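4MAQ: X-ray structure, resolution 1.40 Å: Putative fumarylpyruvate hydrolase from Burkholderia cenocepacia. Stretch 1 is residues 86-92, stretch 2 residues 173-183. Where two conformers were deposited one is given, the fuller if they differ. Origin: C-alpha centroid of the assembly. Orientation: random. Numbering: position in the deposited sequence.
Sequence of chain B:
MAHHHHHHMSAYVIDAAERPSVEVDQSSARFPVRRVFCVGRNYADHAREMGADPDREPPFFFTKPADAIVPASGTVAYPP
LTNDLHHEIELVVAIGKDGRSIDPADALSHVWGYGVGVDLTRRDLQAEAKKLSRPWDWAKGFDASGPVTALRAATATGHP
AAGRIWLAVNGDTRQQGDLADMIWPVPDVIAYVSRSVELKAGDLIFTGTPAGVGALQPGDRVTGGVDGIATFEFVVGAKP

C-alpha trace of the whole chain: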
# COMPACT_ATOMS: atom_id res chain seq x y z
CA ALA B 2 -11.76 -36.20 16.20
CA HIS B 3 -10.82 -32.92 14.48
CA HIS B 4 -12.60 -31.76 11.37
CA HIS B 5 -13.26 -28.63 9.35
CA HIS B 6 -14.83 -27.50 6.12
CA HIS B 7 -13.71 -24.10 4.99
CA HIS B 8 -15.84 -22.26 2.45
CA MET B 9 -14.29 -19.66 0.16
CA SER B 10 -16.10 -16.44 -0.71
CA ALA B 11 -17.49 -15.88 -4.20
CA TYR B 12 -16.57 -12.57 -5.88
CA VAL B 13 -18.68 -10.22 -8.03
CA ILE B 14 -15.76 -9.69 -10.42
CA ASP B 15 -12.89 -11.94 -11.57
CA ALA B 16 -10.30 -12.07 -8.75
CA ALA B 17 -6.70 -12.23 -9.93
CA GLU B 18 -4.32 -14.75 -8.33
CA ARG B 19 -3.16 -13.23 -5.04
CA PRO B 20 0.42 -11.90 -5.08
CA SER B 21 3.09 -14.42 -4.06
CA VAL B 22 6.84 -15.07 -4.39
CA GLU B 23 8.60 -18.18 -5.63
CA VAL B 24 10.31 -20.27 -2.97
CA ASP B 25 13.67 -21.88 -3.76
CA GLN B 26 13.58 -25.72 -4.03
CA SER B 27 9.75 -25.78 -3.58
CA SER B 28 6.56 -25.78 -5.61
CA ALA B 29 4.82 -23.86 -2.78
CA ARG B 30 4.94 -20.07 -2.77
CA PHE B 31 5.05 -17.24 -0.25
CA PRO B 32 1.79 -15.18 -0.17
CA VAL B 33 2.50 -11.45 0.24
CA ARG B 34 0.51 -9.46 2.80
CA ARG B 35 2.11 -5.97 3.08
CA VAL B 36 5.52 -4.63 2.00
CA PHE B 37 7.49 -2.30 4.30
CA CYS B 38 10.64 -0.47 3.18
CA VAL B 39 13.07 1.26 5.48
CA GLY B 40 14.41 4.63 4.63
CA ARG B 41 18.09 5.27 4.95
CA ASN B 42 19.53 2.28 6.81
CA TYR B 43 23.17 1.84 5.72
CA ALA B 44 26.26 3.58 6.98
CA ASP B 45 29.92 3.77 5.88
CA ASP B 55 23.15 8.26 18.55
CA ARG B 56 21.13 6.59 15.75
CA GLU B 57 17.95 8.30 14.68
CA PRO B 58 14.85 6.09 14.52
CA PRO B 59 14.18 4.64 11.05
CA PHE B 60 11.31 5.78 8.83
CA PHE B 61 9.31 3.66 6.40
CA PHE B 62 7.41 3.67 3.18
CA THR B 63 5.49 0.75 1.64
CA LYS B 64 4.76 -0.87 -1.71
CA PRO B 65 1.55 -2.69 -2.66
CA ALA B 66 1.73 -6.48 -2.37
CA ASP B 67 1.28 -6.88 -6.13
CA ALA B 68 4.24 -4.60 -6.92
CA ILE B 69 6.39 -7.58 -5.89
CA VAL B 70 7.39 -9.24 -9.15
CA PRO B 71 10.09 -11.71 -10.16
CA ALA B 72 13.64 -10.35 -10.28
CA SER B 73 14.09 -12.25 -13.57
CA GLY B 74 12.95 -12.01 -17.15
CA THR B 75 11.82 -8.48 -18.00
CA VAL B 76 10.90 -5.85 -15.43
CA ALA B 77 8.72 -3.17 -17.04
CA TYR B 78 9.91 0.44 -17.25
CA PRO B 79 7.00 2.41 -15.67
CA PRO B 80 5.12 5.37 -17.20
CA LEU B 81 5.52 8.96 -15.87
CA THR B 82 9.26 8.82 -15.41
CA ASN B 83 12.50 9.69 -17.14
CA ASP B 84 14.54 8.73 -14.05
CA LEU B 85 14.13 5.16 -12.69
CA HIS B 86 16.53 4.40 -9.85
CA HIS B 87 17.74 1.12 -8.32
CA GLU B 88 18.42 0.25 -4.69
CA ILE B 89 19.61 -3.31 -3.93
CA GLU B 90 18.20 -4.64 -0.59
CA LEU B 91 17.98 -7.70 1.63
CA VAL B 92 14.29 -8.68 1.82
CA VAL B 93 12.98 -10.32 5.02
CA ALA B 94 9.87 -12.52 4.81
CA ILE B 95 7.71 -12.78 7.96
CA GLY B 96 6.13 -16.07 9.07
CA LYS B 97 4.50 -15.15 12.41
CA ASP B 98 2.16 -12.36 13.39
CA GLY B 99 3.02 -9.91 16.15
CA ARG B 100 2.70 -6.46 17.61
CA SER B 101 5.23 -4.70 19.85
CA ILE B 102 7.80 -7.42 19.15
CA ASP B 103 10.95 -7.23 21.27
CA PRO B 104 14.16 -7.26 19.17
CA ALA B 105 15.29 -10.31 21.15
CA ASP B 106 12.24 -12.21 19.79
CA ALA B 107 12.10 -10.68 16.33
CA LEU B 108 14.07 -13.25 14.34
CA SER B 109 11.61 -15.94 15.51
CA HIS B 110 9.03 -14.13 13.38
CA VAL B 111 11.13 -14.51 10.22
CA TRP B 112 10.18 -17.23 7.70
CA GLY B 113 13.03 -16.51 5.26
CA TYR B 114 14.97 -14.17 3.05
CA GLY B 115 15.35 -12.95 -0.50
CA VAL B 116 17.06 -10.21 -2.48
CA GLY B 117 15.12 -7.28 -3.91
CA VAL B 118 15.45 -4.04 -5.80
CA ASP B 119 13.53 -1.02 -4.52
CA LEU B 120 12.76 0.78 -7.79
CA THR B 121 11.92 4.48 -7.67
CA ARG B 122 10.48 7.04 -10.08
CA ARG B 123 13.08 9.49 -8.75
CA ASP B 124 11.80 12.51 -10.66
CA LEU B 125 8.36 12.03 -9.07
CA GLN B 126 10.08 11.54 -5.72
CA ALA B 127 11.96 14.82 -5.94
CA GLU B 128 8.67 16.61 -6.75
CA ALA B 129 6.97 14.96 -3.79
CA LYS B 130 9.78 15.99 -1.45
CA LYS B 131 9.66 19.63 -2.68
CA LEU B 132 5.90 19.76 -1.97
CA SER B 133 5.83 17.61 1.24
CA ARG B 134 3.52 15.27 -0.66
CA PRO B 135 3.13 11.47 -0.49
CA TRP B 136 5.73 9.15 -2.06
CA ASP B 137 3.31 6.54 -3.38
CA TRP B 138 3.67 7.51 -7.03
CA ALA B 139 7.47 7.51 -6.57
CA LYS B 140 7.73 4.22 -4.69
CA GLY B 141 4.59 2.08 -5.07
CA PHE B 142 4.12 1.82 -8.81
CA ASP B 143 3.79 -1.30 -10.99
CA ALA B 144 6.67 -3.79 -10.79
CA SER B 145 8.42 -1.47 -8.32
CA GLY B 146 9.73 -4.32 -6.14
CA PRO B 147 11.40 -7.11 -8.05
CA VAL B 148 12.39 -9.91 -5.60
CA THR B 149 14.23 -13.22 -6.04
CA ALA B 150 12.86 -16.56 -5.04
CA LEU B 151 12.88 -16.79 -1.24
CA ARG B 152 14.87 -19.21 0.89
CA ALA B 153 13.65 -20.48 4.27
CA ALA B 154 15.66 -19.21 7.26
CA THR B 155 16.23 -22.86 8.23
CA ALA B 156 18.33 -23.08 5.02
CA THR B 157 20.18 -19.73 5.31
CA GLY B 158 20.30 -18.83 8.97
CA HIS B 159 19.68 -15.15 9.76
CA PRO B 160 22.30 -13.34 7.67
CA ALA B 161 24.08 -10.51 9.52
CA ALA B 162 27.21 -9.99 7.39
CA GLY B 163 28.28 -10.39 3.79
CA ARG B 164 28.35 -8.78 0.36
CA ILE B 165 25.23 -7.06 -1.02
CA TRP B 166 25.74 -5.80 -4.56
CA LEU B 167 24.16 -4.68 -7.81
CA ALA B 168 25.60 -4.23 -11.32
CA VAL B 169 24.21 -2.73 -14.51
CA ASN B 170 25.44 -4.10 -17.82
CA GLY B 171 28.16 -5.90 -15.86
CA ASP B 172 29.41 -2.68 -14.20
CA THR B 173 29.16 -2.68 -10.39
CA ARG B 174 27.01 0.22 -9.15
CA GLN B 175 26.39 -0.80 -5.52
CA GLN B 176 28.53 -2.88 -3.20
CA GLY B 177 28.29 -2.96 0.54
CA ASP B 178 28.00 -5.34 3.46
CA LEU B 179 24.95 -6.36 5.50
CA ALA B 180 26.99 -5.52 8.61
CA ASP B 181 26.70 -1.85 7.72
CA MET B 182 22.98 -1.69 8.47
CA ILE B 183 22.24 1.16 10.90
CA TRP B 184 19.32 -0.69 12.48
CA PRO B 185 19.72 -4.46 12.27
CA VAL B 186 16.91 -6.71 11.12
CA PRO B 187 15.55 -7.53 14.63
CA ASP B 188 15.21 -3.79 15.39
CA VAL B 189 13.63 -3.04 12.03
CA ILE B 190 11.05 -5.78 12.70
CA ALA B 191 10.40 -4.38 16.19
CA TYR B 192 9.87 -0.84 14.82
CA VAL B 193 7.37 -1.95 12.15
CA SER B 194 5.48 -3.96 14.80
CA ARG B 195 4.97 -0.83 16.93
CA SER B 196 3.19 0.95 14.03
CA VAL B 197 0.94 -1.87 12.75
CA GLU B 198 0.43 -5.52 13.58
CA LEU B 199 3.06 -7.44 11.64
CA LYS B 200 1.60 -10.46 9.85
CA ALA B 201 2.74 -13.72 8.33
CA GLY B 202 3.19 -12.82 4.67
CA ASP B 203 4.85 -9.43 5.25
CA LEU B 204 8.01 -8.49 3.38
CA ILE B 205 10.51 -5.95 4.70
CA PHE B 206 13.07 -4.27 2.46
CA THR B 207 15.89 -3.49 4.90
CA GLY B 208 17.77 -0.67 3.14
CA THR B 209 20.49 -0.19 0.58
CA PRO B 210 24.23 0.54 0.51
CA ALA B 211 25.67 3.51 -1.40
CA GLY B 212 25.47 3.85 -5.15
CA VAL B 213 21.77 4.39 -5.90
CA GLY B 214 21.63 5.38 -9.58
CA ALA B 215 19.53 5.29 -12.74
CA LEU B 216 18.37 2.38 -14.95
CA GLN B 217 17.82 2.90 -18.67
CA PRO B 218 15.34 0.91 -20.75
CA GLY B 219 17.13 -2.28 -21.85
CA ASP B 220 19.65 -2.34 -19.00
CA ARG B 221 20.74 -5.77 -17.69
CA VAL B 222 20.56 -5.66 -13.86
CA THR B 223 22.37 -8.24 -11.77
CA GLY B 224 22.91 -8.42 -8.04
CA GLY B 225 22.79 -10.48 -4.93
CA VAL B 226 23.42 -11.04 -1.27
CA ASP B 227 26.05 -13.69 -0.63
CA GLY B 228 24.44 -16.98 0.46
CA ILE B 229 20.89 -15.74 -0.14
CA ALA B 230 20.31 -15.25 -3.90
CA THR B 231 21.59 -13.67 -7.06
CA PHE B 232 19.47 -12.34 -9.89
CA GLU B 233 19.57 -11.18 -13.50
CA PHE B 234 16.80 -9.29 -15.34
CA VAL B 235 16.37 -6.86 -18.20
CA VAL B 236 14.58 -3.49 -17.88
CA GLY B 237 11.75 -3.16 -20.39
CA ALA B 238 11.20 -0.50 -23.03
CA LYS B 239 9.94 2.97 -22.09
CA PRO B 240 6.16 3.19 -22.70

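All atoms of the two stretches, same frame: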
# COMPACT_ATOMS: atom_id res chain seq x y z
N HIS B 86 15.33 4.75 -10.62
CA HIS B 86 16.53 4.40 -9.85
C HIS B 86 16.45 3.02 -9.22
O HIS B 86 15.35 2.53 -8.93
CB HIS B 86 16.80 5.44 -8.77
CG HIS B 86 17.43 6.68 -9.33
ND1 HIS B 86 18.32 7.45 -8.62
CD2 HIS B 86 17.32 7.26 -10.55
CE1 HIS B 86 18.72 8.47 -9.37
NE2 HIS B 86 18.13 8.36 -10.55
N HIS B 87 17.62 2.42 -8.99
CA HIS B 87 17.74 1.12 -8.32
C HIS B 87 18.31 1.27 -6.92
O HIS B 87 19.20 2.09 -6.70
CB HIS B 87 18.68 0.17 -9.10
CG HIS B 87 20.06 0.73 -9.34
ND1 HIS B 87 21.04 0.78 -8.36
CD2 HIS B 87 20.62 1.28 -10.44
CE1 HIS B 87 22.15 1.31 -8.87
NE2 HIS B 87 21.91 1.65 -10.12
N GLU B 88 17.82 0.44 -6.01
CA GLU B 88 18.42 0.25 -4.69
C GLU B 88 18.36 -1.23 -4.33
O GLU B 88 17.28 -1.77 -4.07
CB GLU B 88 17.68 1.06 -3.62
CG GLU B 88 17.84 2.55 -3.75
CD GLU B 88 16.85 3.29 -2.90
OE1 GLU B 88 16.80 2.99 -1.69
OE2 GLU B 88 16.12 4.14 -3.43
N ILE B 89 19.53 -1.89 -4.32
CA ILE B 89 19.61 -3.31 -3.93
C ILE B 89 19.36 -3.47 -2.41
O ILE B 89 19.91 -2.70 -1.61
CB ILE B 89 21.01 -3.89 -4.29
CG1 ILE B 89 21.09 -5.40 -4.02
CG2 ILE B 89 22.16 -3.18 -3.57
CD1 ILE B 89 20.34 -6.17 -5.07
N GLU B 90 18.55 -4.46 -2.01
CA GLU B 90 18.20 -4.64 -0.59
C GLU B 90 18.02 -6.10 -0.23
O GLU B 90 17.51 -6.87 -1.03
CB GLU B 90 16.91 -3.88 -0.25
CG GLU B 90 16.98 -2.45 -0.75
CD GLU B 90 16.10 -1.45 -0.07
OE1 GLU B 90 15.50 -1.73 0.99
OE2 GLU B 90 16.07 -0.34 -0.62
N LEU B 91 18.39 -6.45 1.01
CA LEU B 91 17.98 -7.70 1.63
C LEU B 91 16.49 -7.63 1.98
O LEU B 91 16.05 -6.68 2.62
CB LEU B 91 18.80 -8.02 2.89
CG LEU B 91 18.40 -9.31 3.60
CD1 LEU B 91 18.86 -10.53 2.81
CD2 LEU B 91 19.00 -9.33 5.00
N VAL B 92 15.72 -8.62 1.53
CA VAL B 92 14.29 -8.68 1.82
C VAL B 92 14.02 -9.78 2.86
O VAL B 92 14.51 -10.91 2.75
CB VAL B 92 13.49 -8.98 0.54
CG1 VAL B 92 12.01 -9.20 0.85
CG2 VAL B 92 13.64 -7.83 -0.45
N THR B 173 29.66 -2.76 -11.75
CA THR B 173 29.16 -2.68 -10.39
C THR B 173 28.75 -1.25 -10.05
O THR B 173 29.53 -0.30 -10.26
CB THR B 173 30.23 -3.16 -9.40
OG1 THR B 173 30.57 -4.51 -9.71
CG2 THR B 173 29.71 -3.10 -7.96
N ARG B 174 27.54 -1.09 -9.53
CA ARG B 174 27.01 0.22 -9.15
C ARG B 174 26.82 0.32 -7.65
O ARG B 174 26.92 1.42 -7.09
CB ARG B 174 25.68 0.51 -9.87
CG ARG B 174 25.67 0.42 -11.39
CD ARG B 174 26.36 1.60 -12.07
NE ARG B 174 26.66 1.36 -13.50
CZ ARG B 174 25.85 1.66 -14.52
NH1 ARG B 174 24.65 2.22 -14.32
NH2 ARG B 174 26.24 1.39 -15.77
N GLN B 175 26.52 -0.80 -6.99
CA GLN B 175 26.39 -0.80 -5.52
C GLN B 175 27.14 -1.98 -4.97
O GLN B 175 27.07 -3.07 -5.54
CB GLN B 175 24.92 -0.91 -5.08
CG GLN B 175 24.03 0.21 -5.62
CD GLN B 175 22.67 0.19 -4.95
OE1 GLN B 175 21.69 -0.32 -5.52
NE2 GLN B 175 22.60 0.70 -3.74
N GLN B 176 27.86 -1.78 -3.87
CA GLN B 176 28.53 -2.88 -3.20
C GLN B 176 28.74 -2.47 -1.76
O GLN B 176 29.44 -1.50 -1.46
CB GLN B 176 29.87 -3.22 -3.87
CG GLN B 176 30.58 -4.45 -3.36
CD GLN B 176 31.77 -4.77 -4.23
OE1 GLN B 176 31.66 -5.54 -5.18
NE2 GLN B 176 32.90 -4.13 -3.94
N GLY B 177 28.11 -3.20 -0.85
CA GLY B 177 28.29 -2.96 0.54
C GLY B 177 28.24 -4.26 1.31
O GLY B 177 28.39 -5.34 0.73
N ASP B 178 28.04 -4.16 2.62
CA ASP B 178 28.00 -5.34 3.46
C ASP B 178 26.80 -5.23 4.38
O ASP B 178 26.50 -4.15 4.88
CB ASP B 178 29.29 -5.50 4.26
CG ASP B 178 29.43 -6.89 4.86
OD1 ASP B 178 28.77 -7.16 5.89
OD2 ASP B 178 30.17 -7.72 4.30
N LEU B 179 26.10 -6.35 4.59
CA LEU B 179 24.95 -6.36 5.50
C LEU B 179 25.29 -5.82 6.89
O LEU B 179 24.41 -5.30 7.57
CB LEU B 179 24.37 -7.77 5.65
CG LEU B 179 23.85 -8.49 4.42
CD1 LEU B 179 23.37 -9.85 4.86
CD2 LEU B 179 22.73 -7.67 3.74
N ALA B 180 26.55 -5.96 7.30
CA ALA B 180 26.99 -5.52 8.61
C ALA B 180 26.90 -4.01 8.77
O ALA B 180 26.99 -3.51 9.90
CB ALA B 180 28.40 -5.98 8.89
N ASP B 181 26.75 -3.29 7.66
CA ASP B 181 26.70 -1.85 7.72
C ASP B 181 25.30 -1.27 7.93
O ASP B 181 25.14 -0.05 7.98
CB ASP B 181 27.43 -1.27 6.54
CG ASP B 181 28.93 -1.50 6.63
OD1 ASP B 181 29.52 -1.34 7.73
OD2 ASP B 181 29.52 -1.88 5.64
N MET B 182 24.31 -2.15 8.09
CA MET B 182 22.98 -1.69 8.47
C MET B 182 23.03 -0.84 9.74
O MET B 182 23.71 -1.20 10.71
CB MET B 182 22.06 -2.86 8.71
CG MET B 182 21.55 -3.51 7.48
SD MET B 182 20.46 -4.83 8.01
CE MET B 182 20.36 -5.72 6.48
N ILE B 183 22.28 0.26 9.74
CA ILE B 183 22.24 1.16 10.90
C ILE B 183 21.40 0.49 11.98
O ILE B 183 21.88 0.29 13.10
CB ILE B 183 21.72 2.56 10.52
CG1 ILE B 183 22.71 3.24 9.57
CG2 ILE B 183 21.51 3.40 11.78
CD1 ILE B 183 22.20 4.52 8.94
O HOH W 1 23.08 3.04 -12.15

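Contact between strand 86-92 and stretch 173-183 of the putative fumarylpyruvate hydrolase. The two strands run in broadly the same direction, 28° apart, but their axes come no closer than 8.2 Å. At that spacing side chains, not paired backbones, bridge the gap, and the hydrogen bonds across it converge on one amide group. Q175, whose CA-to-CB bond points toward the first strand, extends with chi1 m and chi2 t and places OE1 between two donors. The backbone N of I89 gives its hydrogen to Q175 OE1 at 2.9 Å, with a nearly straight N-H...O angle of 163°. The ring of H87 gives a second, from ND1 to Q175 OE1 at 3.1 Å and 153°; the oxygen lies at the ring edge, near its plane, where the nitrogen's hydrogen is directed. One carbonyl oxygen thus satisfies a main-chain and a side-chain donor from residues two apart in the strand. Q175 NE2 is bonded elsewhere in the structure, so both ends of the amide are used. The other ring nitrogen is also satisfied: H87 NE2 lies 2.7 Å from water 1, which in turn accepts from R174 NH1 at 2.8 Å. The water therefore links the imidazole to the guanidinium, while H87 CE1 packs 3.8 Å from R174 CB, oblique to the ring. R174 NE is bonded to a residue adjoining one of the stretches. Farther along, the contact becomes apolar. L91 sets CB 4.0 Å from CD2 of L179, and its CD2 lies 4.1 Å from CE of M182. The turn carrying these partners is held locally: A180 N donates to D178 OD1 (2.9 Å), D181 N to D178 O (2.9 Å) and M182 N to L179 O (3.2 Å). E90 points away from this contact, and its OE1 is bonded elsewhere.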